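Local coordinates for extracellular solute-binding protein (Bordetella parapertussis, PDB 3PU5) that probably binds a small solute, perhaps a polyamine, outside the cytoplasm and delivers it to a membrane transporter, at residues N44-L52 with A63-L73; Q81-L90 with K256-G264. One frame throughout, in Å; residues are numbered along the deposited sequence.

Contact 1: N44-L52 with A63-L73; sequences NPAHALKIL and AAFGGNDMYRL
Ile-51 meets Phe-65 and Leu-73 at once. Ile-51 CD1 reaches the edge of the Phe-65 ring, near the ring plane, 3.9 Å from Phe-65 CE2. Ile-51 CG2 lies 3.6 Å from Leu-73 CD1, the side chains crossing at about a right angle. Ala-48 CB adds a methyl beside Phe-65 CZ. One face of the Phe-65 ring is covered over its centre by CE of the selenomethionine Met-70. The carbonyl O of Asn-44 lies over the opposite face, off toward the rim.

At the start of helix 44-52, Asn-44 OD1 accepts a straight but weak bond (3.3 Å) from N of Gly-66, the N-cap residue of helix 67-73. A water there donates to Asp-69 OD2 at 2.7 Å and accepts from Asp-69 N, with a weak bond from Asn-44 ND2.

Arg-72 fits as a knob among Pro-45, Ala-48, Leu-49 and Leu-52, with Ala-48 CB over a face of its guanidinium. A bend at chi3 (68°) turns that group toward Asp-69, one turn back in the same helix. Arg-72 NH1 forms a salt bridge to Asp-69 OD1 at 2.9 Å, in the guanidinium plane and on the anti side of OD1, 25° out of the carboxylate plane.

Phe-65 also pairs through its backbone with Val-243. Helices 44-52 and 67-73 lie side by side, 8° apart. The strand-helix-strand-helix run 36-41, 44-53, 62-65, 67-75 is consistent with one lobe of a periplasmic-binding-protein fold.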
ATOM      1  N   ASN A  44      -7.617   7.319   9.528  1.00 13.48           N
ATOM      2  CA  ASN A  44      -8.031   5.928   9.596  1.00 14.89           C
ATOM      3  C   ASN A  44      -8.670   5.568  10.935  1.00 13.47           C
ATOM      4  O   ASN A  44      -9.759   5.013  10.960  1.00 13.67           O
ATOM      5  CB  ASN A  44      -6.854   5.000   9.268  1.00 14.44           C
ATOM      6  CG  ASN A  44      -6.291   5.241   7.873  1.00 19.05           C
ATOM      7  OD1 ASN A  44      -6.976   5.772   6.997  1.00 15.61           O
ATOM      8  ND2 ASN A  44      -5.028   4.854   7.663  1.00 21.16           N
ATOM      9  N   PRO A  45      -7.994   5.888  12.058  1.00 15.92           N
ATOM     10  CA  PRO A  45      -8.513   5.571  13.397  1.00 14.72           C
ATOM     11  C   PRO A  45      -9.832   6.260  13.720  1.00 14.24           C
ATOM     12  O   PRO A  45     -10.671   5.657  14.381  1.00 12.94           O
ATOM     13  CB  PRO A  45      -7.438   6.117  14.336  1.00 15.17           C
ATOM     14  CG  PRO A  45      -6.224   6.238  13.521  1.00 18.17           C
ATOM     15  CD  PRO A  45      -6.628   6.435  12.107  1.00 14.81           C
ATOM     16  N   ALA A  46      -9.998   7.509  13.282  1.00 14.16           N
ATOM     17  CA  ALA A  46     -11.222   8.266  13.546  1.00 15.31           C
ATOM     18  C   ALA A  46     -12.407   7.695  12.770  1.00 14.95           C
ATOM     19  O   ALA A  46     -13.496   7.515  13.319  1.00 14.24           O
ATOM     20  CB  ALA A  46     -11.028   9.740  13.211  1.00 14.72           C
ATOM     21  N   HIS A  47     -12.194   7.425  11.487  1.00 12.58           N
ATOM     22  CA  HIS A  47     -13.235   6.805  10.671  1.00 13.73           C
ATOM     23  C   HIS A  47     -13.676   5.465  11.262  1.00 13.98           C
ATOM     24  O   HIS A  47     -14.864   5.219  11.431  1.00 12.83           O
ATOM     25  CB  HIS A  47     -12.751   6.603   9.236  1.00 12.58           C
ATOM     26  CG  HIS A  47     -12.883   7.821   8.376  1.00 13.14           C
ATOM     27  ND1 HIS A  47     -11.964   8.153   7.402  1.00 13.44           N
ATOM     28  CD2 HIS A  47     -13.831   8.789   8.345  1.00 10.95           C
ATOM     29  CE1 HIS A  47     -12.345   9.267   6.800  1.00 11.20           C
ATOM     30  NE2 HIS A  47     -13.477   9.671   7.353  1.00 12.23           N
ATOM     31  N   ALA A  48     -12.711   4.604  11.578  1.00 13.96           N
ATOM     32  CA  ALA A  48     -13.021   3.288  12.131  1.00 13.06           C
ATOM     33  C   ALA A  48     -13.778   3.399  13.447  1.00 13.90           C
ATOM     34  O   ALA A  48     -14.782   2.721  13.636  1.00 16.18           O
ATOM     35  CB  ALA A  48     -11.768   2.469  12.316  1.00 13.35           C
ATOM     36  N   LEU A  49     -13.311   4.244  14.361  1.00 16.19           N
ATOM     37  CA  LEU A  49     -14.004   4.374  15.648  1.00 18.03           C
ATOM     38  C   LEU A  49     -15.433   4.888  15.450  1.00 17.64           C
ATOM     39  O   LEU A  49     -16.379   4.427  16.105  1.00 16.98           O
ATOM     40  CB  LEU A  49     -13.236   5.274  16.625  1.00 19.12           C
ATOM     41  CG  LEU A  49     -13.913   5.372  18.005  1.00 20.69           C
ATOM     42  CD1 LEU A  49     -14.038   3.994  18.645  1.00 17.83           C
ATOM     43  CD2 LEU A  49     -13.173   6.325  18.939  1.00 24.97           C
ATOM     44  N   LYS A  50     -15.593   5.834  14.534  1.00 15.38           N
ATOM     45  CA  LYS A  50     -16.917   6.378  14.268  1.00 19.01           C
ATOM     46  C   LYS A  50     -17.858   5.291  13.774  1.00 18.49           C
ATOM     47  O   LYS A  50     -19.000   5.212  14.211  1.00 17.33           O
ATOM     48  CB  LYS A  50     -16.858   7.520  13.262  1.00 17.53           C
ATOM     49  CG  LYS A  50     -18.206   8.177  13.033  1.00 23.06           C
ATOM     50  CD  LYS A  50     -18.023   9.629  12.635  1.00 26.45           C
ATOM     51  CE  LYS A  50     -19.348  10.317  12.358  1.00 24.29           C
ATOM     52  NZ  LYS A  50     -19.079  11.713  11.940  1.00 26.49           N
ATOM     53  N   ILE A  51     -17.368   4.444  12.872  1.00 16.62           N
ATOM     54  CA  ILE A  51     -18.171   3.333  12.377  1.00 17.53           C
ATOM     55  C   ILE A  51     -18.404   2.304  13.476  1.00 16.59           C
ATOM     56  O   ILE A  51     -19.500   1.777  13.621  1.00 16.09           O
ATOM     57  CB  ILE A  51     -17.522   2.639  11.171  1.00 16.40           C
ATOM     58  CG1 ILE A  51     -17.534   3.563   9.947  1.00 14.57           C
ATOM     59  CG2 ILE A  51     -18.257   1.342  10.869  1.00 14.36           C
ATOM     60  CD1 ILE A  51     -16.494   3.187   8.897  1.00 14.24           C
ATOM     61  N   LEU A  52     -17.361   2.025  14.248  1.00 17.88           N
ATOM     62  CA  LEU A  52     -17.478   1.131  15.391  1.00 20.74           C
ATOM     63  C   LEU A  52     -18.564   1.593  16.358  1.00 21.41           C
ATOM     64  O   LEU A  52     -19.385   0.795  16.824  1.00 19.63           O
ATOM     65  CB  LEU A  52     -16.147   1.083  16.138  1.00 19.92           C
ATOM     66  CG  LEU A  52     -15.366  -0.214  16.013  1.00 27.26           C
ATOM     67  CD1 LEU A  52     -13.891   0.031  16.331  1.00 27.49           C
ATOM     68  CD2 LEU A  52     -15.979  -1.254  16.945  1.00 25.64           C
ATOM     69  N   ALA A  63     -16.803   2.079   3.682  1.00 10.26           N
ATOM     70  CA  ALA A  63     -15.614   2.237   4.497  1.00  9.41           C
ATOM     71  C   ALA A  63     -14.421   2.115   3.583  1.00 11.11           C
ATOM     72  O   ALA A  63     -14.228   1.081   2.949  1.00 10.22           O
ATOM     73  CB  ALA A  63     -15.563   1.175   5.579  1.00  8.44           C
ATOM     74  N   ALA A  64     -13.629   3.176   3.498  1.00  9.32           N
ATOM     75  CA  ALA A  64     -12.472   3.164   2.624  1.00 11.15           C
ATOM     76  C   ALA A  64     -11.304   3.818   3.334  1.00 12.38           C
ATOM     77  O   ALA A  64     -11.222   5.051   3.402  1.00 18.07           O
ATOM     78  CB  ALA A  64     -12.794   3.893   1.315  1.00  9.19           C
ATOM     79  N   PHE A  65     -10.420   3.001   3.893  1.00 10.99           N
ATOM     80  CA  PHE A  65      -9.246   3.501   4.600  1.00 13.02           C
ATOM     81  C   PHE A  65      -8.235   2.395   4.925  1.00 14.00           C
ATOM     82  O   PHE A  65      -8.374   1.267   4.469  1.00 11.34           O
ATOM     83  CB  PHE A  65      -9.633   4.282   5.869  1.00 13.32           C
ATOM     84  CG  PHE A  65     -10.562   3.541   6.787  1.00 12.03           C
ATOM     85  CD1 PHE A  65     -10.081   2.557   7.642  1.00 12.78           C
ATOM     86  CD2 PHE A  65     -11.916   3.845   6.816  1.00 12.30           C
ATOM     87  CE1 PHE A  65     -10.946   1.869   8.498  1.00 13.29           C
ATOM     88  CE2 PHE A  65     -12.785   3.166   7.670  1.00 12.60           C
ATOM     89  CZ  PHE A  65     -12.298   2.176   8.510  1.00 12.12           C
ATOM     90  N   GLY A  66      -7.228   2.738   5.727  1.00 14.60           N
ATOM     91  CA  GLY A  66      -6.108   1.856   6.013  1.00 13.55           C
ATOM     92  C   GLY A  66      -6.428   0.488   6.585  1.00 14.65           C
ATOM     93  O   GLY A  66      -7.421   0.310   7.287  1.00 12.94           O
ATOM     94  N   GLY A  67      -5.545  -0.467   6.307  1.00 14.56           N
ATOM     95  CA  GLY A  67      -5.735  -1.853   6.690  1.00 17.65           C
ATOM     96  C   GLY A  67      -5.805  -2.132   8.181  1.00 17.29           C
ATOM     97  O   GLY A  67      -6.657  -2.910   8.621  1.00 16.81           O
ATOM     98  N   ASN A  68      -4.917  -1.516   8.958  1.00 16.07           N
ATOM     99  CA  ASN A  68      -4.903  -1.716  10.412  1.00 17.34           C
ATOM    100  C   ASN A  68      -6.253  -1.441  11.066  1.00 19.04           C
ATOM    101  O   ASN A  68      -6.796  -2.269  11.808  1.00 17.62           O
ATOM    102  CB  ASN A  68      -3.868  -0.807  11.058  1.00 22.68           C
ATOM    103  CG  ASN A  68      -2.460  -1.239  10.766  1.00 32.49           C
ATOM    104  OD1 ASN A  68      -2.143  -2.432  10.825  1.00 30.16           O
ATOM    105  ND2 ASN A  68      -1.595  -0.273  10.451  1.00 33.81           N
ATOM    106  N   ASP A  69      -6.788  -0.259  10.789  1.00 14.94           N
ATOM    107  CA  ASP A  69      -8.056   0.139  11.374  1.00 15.95           C
ATOM    108  C   ASP A  69      -9.226  -0.595  10.740  1.00 15.75           C
ATOM    109  O   ASP A  69     -10.199  -0.918  11.430  1.00 15.86           O
ATOM    110  CB  ASP A  69      -8.215   1.650  11.290  1.00 15.36           C
ATOM    111  CG  ASP A  69      -7.255   2.361  12.204  1.00 18.21           C
ATOM    112  OD1 ASP A  69      -7.449   2.272  13.437  1.00 17.09           O
ATOM    113  OD2 ASP A  69      -6.289   2.967  11.692  1.00 17.94           O
HETATM  114  N   MSE A  70      -9.122  -0.893   9.444  1.00 12.93           N
HETATM  115  CA  MSE A  70     -10.153  -1.695   8.792  1.00 13.09           C
HETATM  116  C   MSE A  70     -10.249  -3.066   9.443  1.00 13.16           C
HETATM  117  O   MSE A  70     -11.338  -3.636   9.558  1.00 12.15           O
HETATM  118  CB  MSE A  70      -9.906  -1.851   7.289  1.00 12.35           C
HETATM  119  CG  MSE A  70     -11.075  -2.522   6.553  1.00 11.01           C
HETATM  120 SE   MSE A  70     -12.662  -1.358   6.522  1.00 24.93          SE
HETATM  121  CE  MSE A  70     -11.923   0.088   5.414  1.00 11.03           C
ATOM    122  N   TYR A  71      -9.109  -3.603   9.864  1.00 14.32           N
ATOM    123  CA  TYR A  71      -9.113  -4.899  10.522  1.00 16.08           C
ATOM    124  C   TYR A  71      -9.926  -4.826  11.814  1.00 15.79           C
ATOM    125  O   TYR A  71     -10.474  -5.819  12.256  1.00 18.04           O
ATOM    126  CB  TYR A  71      -7.691  -5.393  10.796  1.00 18.83           C
ATOM    127  CG  TYR A  71      -7.598  -6.904  10.876  1.00 20.04           C
ATOM    128  CD1 TYR A  71      -7.513  -7.557  12.106  1.00 24.57           C
ATOM    129  CD2 TYR A  71      -7.612  -7.680   9.722  1.00 21.60           C
ATOM    130  CE1 TYR A  71      -7.435  -8.942  12.182  1.00 20.41           C
ATOM    131  CE2 TYR A  71      -7.535  -9.062   9.786  1.00 27.09           C
ATOM    132  CZ  TYR A  71      -7.448  -9.687  11.020  1.00 29.82           C
ATOM    133  OH  TYR A  71      -7.375 -11.066  11.087  1.00 36.44           O
ATOM    134  N   ARG A  72     -10.020  -3.638  12.407  1.00 16.90           N
ATOM    135  CA  ARG A  72     -10.853  -3.454  13.596  1.00 18.77           C
ATOM    136  C   ARG A  72     -12.323  -3.733  13.274  1.00 17.10           C
ATOM    137  O   ARG A  72     -13.032  -4.396  14.039  1.00 17.61           O
ATOM    138  CB  ARG A  72     -10.706  -2.029  14.151  1.00 20.12           C
ATOM    139  CG  ARG A  72      -9.320  -1.690  14.660  1.00 20.01           C
ATOM    140  CD  ARG A  72      -9.158  -0.182  14.850  1.00 22.34           C
ATOM    141  NE  ARG A  72      -9.986   0.335  15.935  1.00 21.85           N
ATOM    142  CZ  ARG A  72     -10.095   1.624  16.241  1.00 25.90           C
ATOM    143  NH1 ARG A  72      -9.430   2.533  15.538  1.00 23.21           N
ATOM    144  NH2 ARG A  72     -10.867   2.009  17.253  1.00 25.20           N
ATOM    145  N   LEU A  73     -12.771  -3.207  12.140  1.00 14.02           N
ATOM    146  CA  LEU A  73     -14.154  -3.336  11.720  1.00 15.14           C
ATOM    147  C   LEU A  73     -14.462  -4.761  11.296  1.00 14.64           C
ATOM    148  O   LEU A  73     -15.586  -5.233  11.433  1.00 16.42           O
ATOM    149  CB  LEU A  73     -14.434  -2.391  10.560  1.00 14.21           C
ATOM    150  CG  LEU A  73     -14.435  -0.932  10.971  1.00 15.27           C
ATOM    151  CD1 LEU A  73     -15.128  -0.109   9.899  1.00 14.36           C
ATOM    152  CD2 LEU A  73     -15.157  -0.817  12.291  1.00 16.46           C
TER
HETATM  153  O   HOH W   1      -5.172   2.090   9.418  1.00 16.32           O

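Contact 2: Q81-L90 with K256-G264; sequences QVDEKSVPSL and KAFMNYALG
Asn-260 meets Ser-89 and Pro-88 where a loop of this periplasmic-binding-protein fold packs along the C-terminal half of helix 252-262. The loop turns into a short 3-10 segment at residues 88-90. The Asn-260 side chain leaves the helix with CG turned opposite the backbone N (chi1 -175°), which carries the amide to the start of that segment. There Asn-260 OD1 accepts from Ser-89 N at 2.8 Å, with the donor almost in line with the C=O bond (177°). Pro-88 crosses the Asn-260 side chain at about a right angle, with Pro-88 CD 3.1 Å from Asn-260 OD1. Ser-89 OG is 2.7 Å from Asn-260 O and 3.1 Å from Asn-260 OD1; which of the two takes the proton is not settled.

Val-87 spreads its two methyls over the helix. Val-87 CG1 lies 3.6 Å from Asn-260 CA, and Val-87 CG2 faces Lys-256 CB. The Lys-256 chain runs extended beyond CG and crosses Val-87 at about a right angle. Lys-256 CD then passes 3.9 Å from Ser-86 CB. A water near the lysine's end donates to Gln-81 O, hydrogen-bonds Ser-86 OG at 2.7 Å and takes a weak bond from Lys-256 NZ.

Deeper in, Leu-90 and Leu-263 cross obliquely and meet through CD2 and CD1. Val-82 CG2 and Leu-90 CD2 approach CE of the selenomethionine Met-259 more loosely. Val-82 and Lys-256 also touch Val-246 of strand 238-246, so the loop and helix share a neighbour in the sheet.

Within the loop, Asp-83 forms an Asx turn. Its OD1 accepts from Lys-85 N and Ser-86 N, and Ser-86 OG in turn accepts from Asp-83 N at 3.2 Å, with an N-H...O angle of 169°.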
ATOM      1  N   GLN A  81     -21.037  -8.639   3.796  1.00 13.80           N
ATOM      2  CA  GLN A  81     -20.455  -9.609   2.874  1.00 16.84           C
ATOM      3  C   GLN A  81     -20.598  -9.137   1.425  1.00 16.31           C
ATOM      4  O   GLN A  81     -21.625  -8.579   1.040  1.00 16.87           O
ATOM      5  CB  GLN A  81     -21.106 -10.988   3.057  1.00 19.92           C
ATOM      6  CG  GLN A  81     -22.614 -11.005   2.764  1.00 27.14           C
ATOM      7  CD  GLN A  81     -23.283 -12.335   3.112  1.00 34.95           C
ATOM      8  OE1 GLN A  81     -23.113 -13.342   2.409  1.00 35.10           O
ATOM      9  NE2 GLN A  81     -24.061 -12.338   4.195  1.00 29.49           N
ATOM     10  N   VAL A  82     -19.555  -9.343   0.633  1.00 13.55           N
ATOM     11  CA  VAL A  82     -19.602  -9.022  -0.782  1.00 14.74           C
ATOM     12  C   VAL A  82     -18.931 -10.134  -1.576  1.00 16.27           C
ATOM     13  O   VAL A  82     -17.997 -10.777  -1.095  1.00 17.56           O
ATOM     14  CB  VAL A  82     -18.907  -7.672  -1.109  1.00 15.28           C
ATOM     15  CG1 VAL A  82     -19.712  -6.493  -0.562  1.00 14.22           C
ATOM     16  CG2 VAL A  82     -17.474  -7.648  -0.578  1.00 13.45           C
ATOM     17  N   ASP A  83     -19.411 -10.357  -2.794  1.00 16.47           N
ATOM     18  CA  ASP A  83     -18.798 -11.330  -3.685  1.00 17.22           C
ATOM     19  C   ASP A  83     -19.090 -10.995  -5.141  1.00 16.49           C
ATOM     20  O   ASP A  83     -19.666  -9.951  -5.452  1.00 14.61           O
ATOM     21  CB  ASP A  83     -19.269 -12.756  -3.353  1.00 18.53           C
ATOM     22  CG  ASP A  83     -20.773 -12.928  -3.474  1.00 20.83           C
ATOM     23  OD1 ASP A  83     -21.395 -12.274  -4.338  1.00 20.84           O
ATOM     24  OD2 ASP A  83     -21.338 -13.733  -2.707  1.00 26.50           O
ATOM     25  N   GLU A  84     -18.691 -11.896  -6.029  1.00 17.95           N
ATOM     26  CA  GLU A  84     -18.831 -11.683  -7.465  1.00 21.02           C
ATOM     27  C   GLU A  84     -20.278 -11.540  -7.938  1.00 18.51           C
ATOM     28  O   GLU A  84     -20.529 -10.961  -8.993  1.00 18.78           O
ATOM     29  CB  GLU A  84     -18.106 -12.803  -8.216  1.00 21.13           C
ATOM     30  CG  GLU A  84     -16.640 -12.876  -7.799  1.00 23.31           C
ATOM     31  CD  GLU A  84     -15.966 -14.181  -8.159  1.00 28.15           C
ATOM     32  OE1 GLU A  84     -16.561 -14.985  -8.916  1.00 33.14           O
ATOM     33  OE2 GLU A  84     -14.827 -14.391  -7.678  1.00 30.75           O
ATOM     34  N   LYS A  85     -21.226 -12.062  -7.164  1.00 18.41           N
ATOM     35  CA  LYS A  85     -22.640 -11.889  -7.486  1.00 18.85           C
ATOM     36  C   LYS A  85     -23.054 -10.444  -7.261  1.00 20.06           C
ATOM     37  O   LYS A  85     -23.637  -9.811  -8.143  1.00 20.30           O
ATOM     38  CB  LYS A  85     -23.519 -12.800  -6.623  1.00 22.80           C
ATOM     39  CG  LYS A  85     -23.510 -14.264  -7.025  1.00 27.98           C
ATOM     40  CD  LYS A  85     -22.657 -15.116  -6.093  1.00 31.90           C
ATOM     41  CE  LYS A  85     -21.169 -14.995  -6.396  1.00 30.18           C
ATOM     42  NZ  LYS A  85     -20.356 -16.043  -5.694  1.00 35.40           N
ATOM     43  N   SER A  86     -22.745  -9.921  -6.075  1.00 15.37           N
ATOM     44  CA  SER A  86     -23.179  -8.583  -5.694  1.00 16.64           C
ATOM     45  C   SER A  86     -22.241  -7.475  -6.189  1.00 16.05           C
ATOM     46  O   SER A  86     -22.658  -6.337  -6.376  1.00 16.67           O
ATOM     47  CB  SER A  86     -23.344  -8.496  -4.177  1.00 17.56           C
ATOM     48  OG  SER A  86     -22.179  -8.952  -3.513  1.00 17.16           O
ATOM     49  N   VAL A  87     -20.973  -7.814  -6.381  1.00 14.43           N
ATOM     50  CA  VAL A  87     -19.976  -6.855  -6.842  1.00 14.09           C
ATOM     51  C   VAL A  87     -19.149  -7.545  -7.927  1.00 13.83           C
ATOM     52  O   VAL A  87     -18.075  -8.071  -7.656  1.00 13.53           O
ATOM     53  CB  VAL A  87     -19.057  -6.366  -5.674  1.00 12.60           C
ATOM     54  CG1 VAL A  87     -18.084  -5.282  -6.148  1.00 10.81           C
ATOM     55  CG2 VAL A  87     -19.892  -5.854  -4.494  1.00 11.96           C
ATOM     56  N   PRO A  88     -19.667  -7.559  -9.164  1.00 15.17           N
ATOM     57  CA  PRO A  88     -19.074  -8.310 -10.278  1.00 14.61           C
ATOM     58  C   PRO A  88     -17.584  -8.043 -10.479  1.00 12.60           C
ATOM     59  O   PRO A  88     -16.856  -8.954 -10.842  1.00 13.09           O
ATOM     60  CB  PRO A  88     -19.886  -7.829 -11.487  1.00 16.25           C
ATOM     61  CG  PRO A  88     -21.209  -7.448 -10.908  1.00 15.90           C
ATOM     62  CD  PRO A  88     -20.901  -6.857  -9.565  1.00 14.34           C
ATOM     63  N   SER A  89     -17.134  -6.815 -10.238  1.00 14.12           N
ATOM     64  CA  SER A  89     -15.712  -6.485 -10.386  1.00 13.69           C
ATOM     65  C   SER A  89     -14.790  -7.382  -9.557  1.00 12.92           C
ATOM     66  O   SER A  89     -13.627  -7.591  -9.922  1.00 12.59           O
ATOM     67  CB  SER A  89     -15.451  -5.015 -10.049  1.00 11.99           C
ATOM     68  OG  SER A  89     -15.974  -4.160 -11.051  1.00 13.69           O
ATOM     69  N   LEU A  90     -15.294  -7.906  -8.442  1.00 10.81           N
ATOM     70  CA  LEU A  90     -14.461  -8.756  -7.588  1.00 11.65           C
ATOM     71  C   LEU A  90     -13.930  -9.979  -8.344  1.00 13.73           C
ATOM     72  O   LEU A  90     -12.912 -10.565  -7.960  1.00 11.84           O
ATOM     73  CB  LEU A  90     -15.224  -9.192  -6.334  1.00 11.73           C
ATOM     74  CG  LEU A  90     -15.458  -8.112  -5.276  1.00 11.84           C
ATOM     75  CD1 LEU A  90     -16.329  -8.639  -4.126  1.00 12.47           C
ATOM     76  CD2 LEU A  90     -14.125  -7.578  -4.744  1.00 10.75           C
ATOM     77  N   LYS A 256     -22.584  -1.141  -2.718  1.00 14.48           N
ATOM     78  CA  LYS A 256     -22.056  -2.227  -3.547  1.00 12.68           C
ATOM     79  C   LYS A 256     -21.890  -1.753  -4.989  1.00 12.74           C
ATOM     80  O   LYS A 256     -20.949  -2.148  -5.685  1.00 12.97           O
ATOM     81  CB  LYS A 256     -22.971  -3.458  -3.492  1.00 12.85           C
ATOM     82  CG  LYS A 256     -22.950  -4.203  -2.153  1.00 16.47           C
ATOM     83  CD  LYS A 256     -24.021  -5.305  -2.116  1.00 17.89           C
ATOM     84  CE  LYS A 256     -24.051  -6.010  -0.781  1.00 18.71           C
ATOM     85  NZ  LYS A 256     -25.179  -6.989  -0.718  1.00 25.62           N
ATOM     86  N   ALA A 257     -22.813  -0.908  -5.431  1.00 12.82           N
ATOM     87  CA  ALA A 257     -22.752  -0.354  -6.774  1.00 12.50           C
ATOM     88  C   ALA A 257     -21.547   0.564  -6.920  1.00 11.59           C
ATOM     89  O   ALA A 257     -20.824   0.498  -7.921  1.00 11.05           O
ATOM     90  CB  ALA A 257     -24.037   0.385  -7.104  1.00 13.99           C
ATOM     91  N   PHE A 258     -21.314   1.413  -5.924  1.00 11.91           N
ATOM     92  CA  PHE A 258     -20.111   2.238  -5.954  1.00 11.14           C
ATOM     93  C   PHE A 258     -18.843   1.372  -5.931  1.00 10.88           C
ATOM     94  O   PHE A 258     -17.901   1.597  -6.706  1.00  9.24           O
ATOM     95  CB  PHE A 258     -20.074   3.247  -4.794  1.00 10.16           C
ATOM     96  CG  PHE A 258     -18.800   4.035  -4.748  1.00 11.03           C
ATOM     97  CD1 PHE A 258     -18.597   5.101  -5.613  1.00 11.87           C
ATOM     98  CD2 PHE A 258     -17.772   3.675  -3.884  1.00 10.57           C
ATOM     99  CE1 PHE A 258     -17.391   5.811  -5.601  1.00 11.70           C
ATOM    100  CE2 PHE A 258     -16.571   4.387  -3.859  1.00 10.24           C
ATOM    101  CZ  PHE A 258     -16.381   5.452  -4.719  1.00 11.65           C
HETATM  102  N   MSE A 259     -18.807   0.390  -5.038  1.00 10.06           N
HETATM  103  CA  MSE A 259     -17.627  -0.462  -4.938  1.00 11.94           C
HETATM  104  C   MSE A 259     -17.382  -1.176  -6.266  1.00 11.56           C
HETATM  105  O   MSE A 259     -16.250  -1.291  -6.726  1.00 10.58           O
HETATM  106  CB  MSE A 259     -17.799  -1.478  -3.815  1.00 12.18           C
HETATM  107  CG  MSE A 259     -16.577  -2.339  -3.557  1.00 12.58           C
HETATM  108 SE   MSE A 259     -16.827  -3.415  -1.923  1.00 23.74          SE
HETATM  109  CE  MSE A 259     -15.110  -4.360  -1.938  1.00 11.86           C
ATOM    110  N   ASN A 260     -18.455  -1.646  -6.889  1.00 11.30           N
ATOM    111  CA  ASN A 260     -18.324  -2.311  -8.173  1.00 10.60           C
ATOM    112  C   ASN A 260     -17.690  -1.396  -9.210  1.00 11.19           C
ATOM    113  O   ASN A 260     -16.859  -1.829 -10.001  1.00  9.99           O
ATOM    114  CB  ASN A 260     -19.680  -2.772  -8.680  1.00 11.31           C
ATOM    115  CG  ASN A 260     -19.569  -3.577  -9.950  1.00 14.00           C
ATOM    116  OD1 ASN A 260     -18.849  -4.577  -9.997  1.00 14.64           O
ATOM    117  ND2 ASN A 260     -20.265  -3.141 -10.993  1.00 14.01           N
ATOM    118  N   TYR A 261     -18.096  -0.129  -9.210  1.00  9.80           N
ATOM    119  CA  TYR A 261     -17.512   0.829 -10.139  1.00 10.43           C
ATOM    120  C   TYR A 261     -16.046   1.109  -9.792  1.00  9.82           C
ATOM    121  O   TYR A 261     -15.187   1.109 -10.669  1.00  8.71           O
ATOM    122  CB  TYR A 261     -18.322   2.135 -10.219  1.00 11.14           C
ATOM    123  CG  TYR A 261     -17.728   3.087 -11.233  1.00 11.75           C
ATOM    124  CD1 TYR A 261     -16.942   4.150 -10.828  1.00 11.45           C
ATOM    125  CD2 TYR A 261     -17.891   2.870 -12.598  1.00 12.79           C
ATOM    126  CE1 TYR A 261     -16.361   5.002 -11.752  1.00 13.27           C
ATOM    127  CE2 TYR A 261     -17.317   3.712 -13.530  1.00 14.40           C
ATOM    128  CZ  TYR A 261     -16.552   4.775 -13.099  1.00 12.77           C
ATOM    129  OH  TYR A 261     -15.965   5.616 -14.006  1.00 13.64           O
ATOM    130  N   ALA A 262     -15.765   1.316  -8.508  1.00  8.61           N
ATOM    131  CA  ALA A 262     -14.425   1.714  -8.065  1.00  9.57           C
ATOM    132  C   ALA A 262     -13.390   0.646  -8.373  1.00  8.00           C
ATOM    133  O   ALA A 262     -12.219   0.942  -8.613  1.00  7.32           O
ATOM    134  CB  ALA A 262     -14.426   2.040  -6.555  1.00 11.58           C
ATOM    135  N   LEU A 263     -13.831  -0.603  -8.348  1.00  8.39           N
ATOM    136  CA  LEU A 263     -12.949  -1.737  -8.578  1.00  8.52           C
ATOM    137  C   LEU A 263     -12.974  -2.151 -10.042  1.00 10.04           C
ATOM    138  O   LEU A 263     -12.263  -3.080 -10.445  1.00  9.72           O
ATOM    139  CB  LEU A 263     -13.359  -2.923  -7.685  1.00  9.57           C
ATOM    140  CG  LEU A 263     -13.174  -2.717  -6.174  1.00 10.39           C
ATOM    141  CD1 LEU A 263     -13.692  -3.913  -5.360  1.00  9.51           C
ATOM    142  CD2 LEU A 263     -11.713  -2.444  -5.866  1.00  8.94           C
ATOM    143  N   GLY A 264     -13.799  -1.462 -10.829  1.00  8.81           N
ATOM    144  CA  GLY A 264     -13.944  -1.768 -12.240  1.00 10.11           C
ATOM    145  C   GLY A 264     -12.778  -1.243 -13.051  1.00  9.87           C
ATOM    146  O   GLY A 264     -11.990  -0.414 -12.575  1.00  8.97           O
TER
HETATM  147  O   HOH W   2     -23.356  -9.839  -1.236  1.00 24.62           O

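Overall arrangement
Both contacts mix buried and exposed residues, and their centres lie about 20 Å apart. Their nearest atoms are about 6 Å apart and do not touch. Contact 1 is local in sequence and joins a helix to the strand and helix that soon follow it. Contact 2 ties a loop to a helix 166 residues further on. Strand 238-246 borders both, by backbone pairing at contact 1 and by side chains at contact 2. Apolar groups dominate the inner part of contact 1, with Asn-44, Asp-69 and Arg-72 forming a polar group beside it. Contact 2 has a full-strength hydrogen bond across it, from the Ser-89 backbone to the Asn-260 side chain; the direct bond across contact 1 is weak.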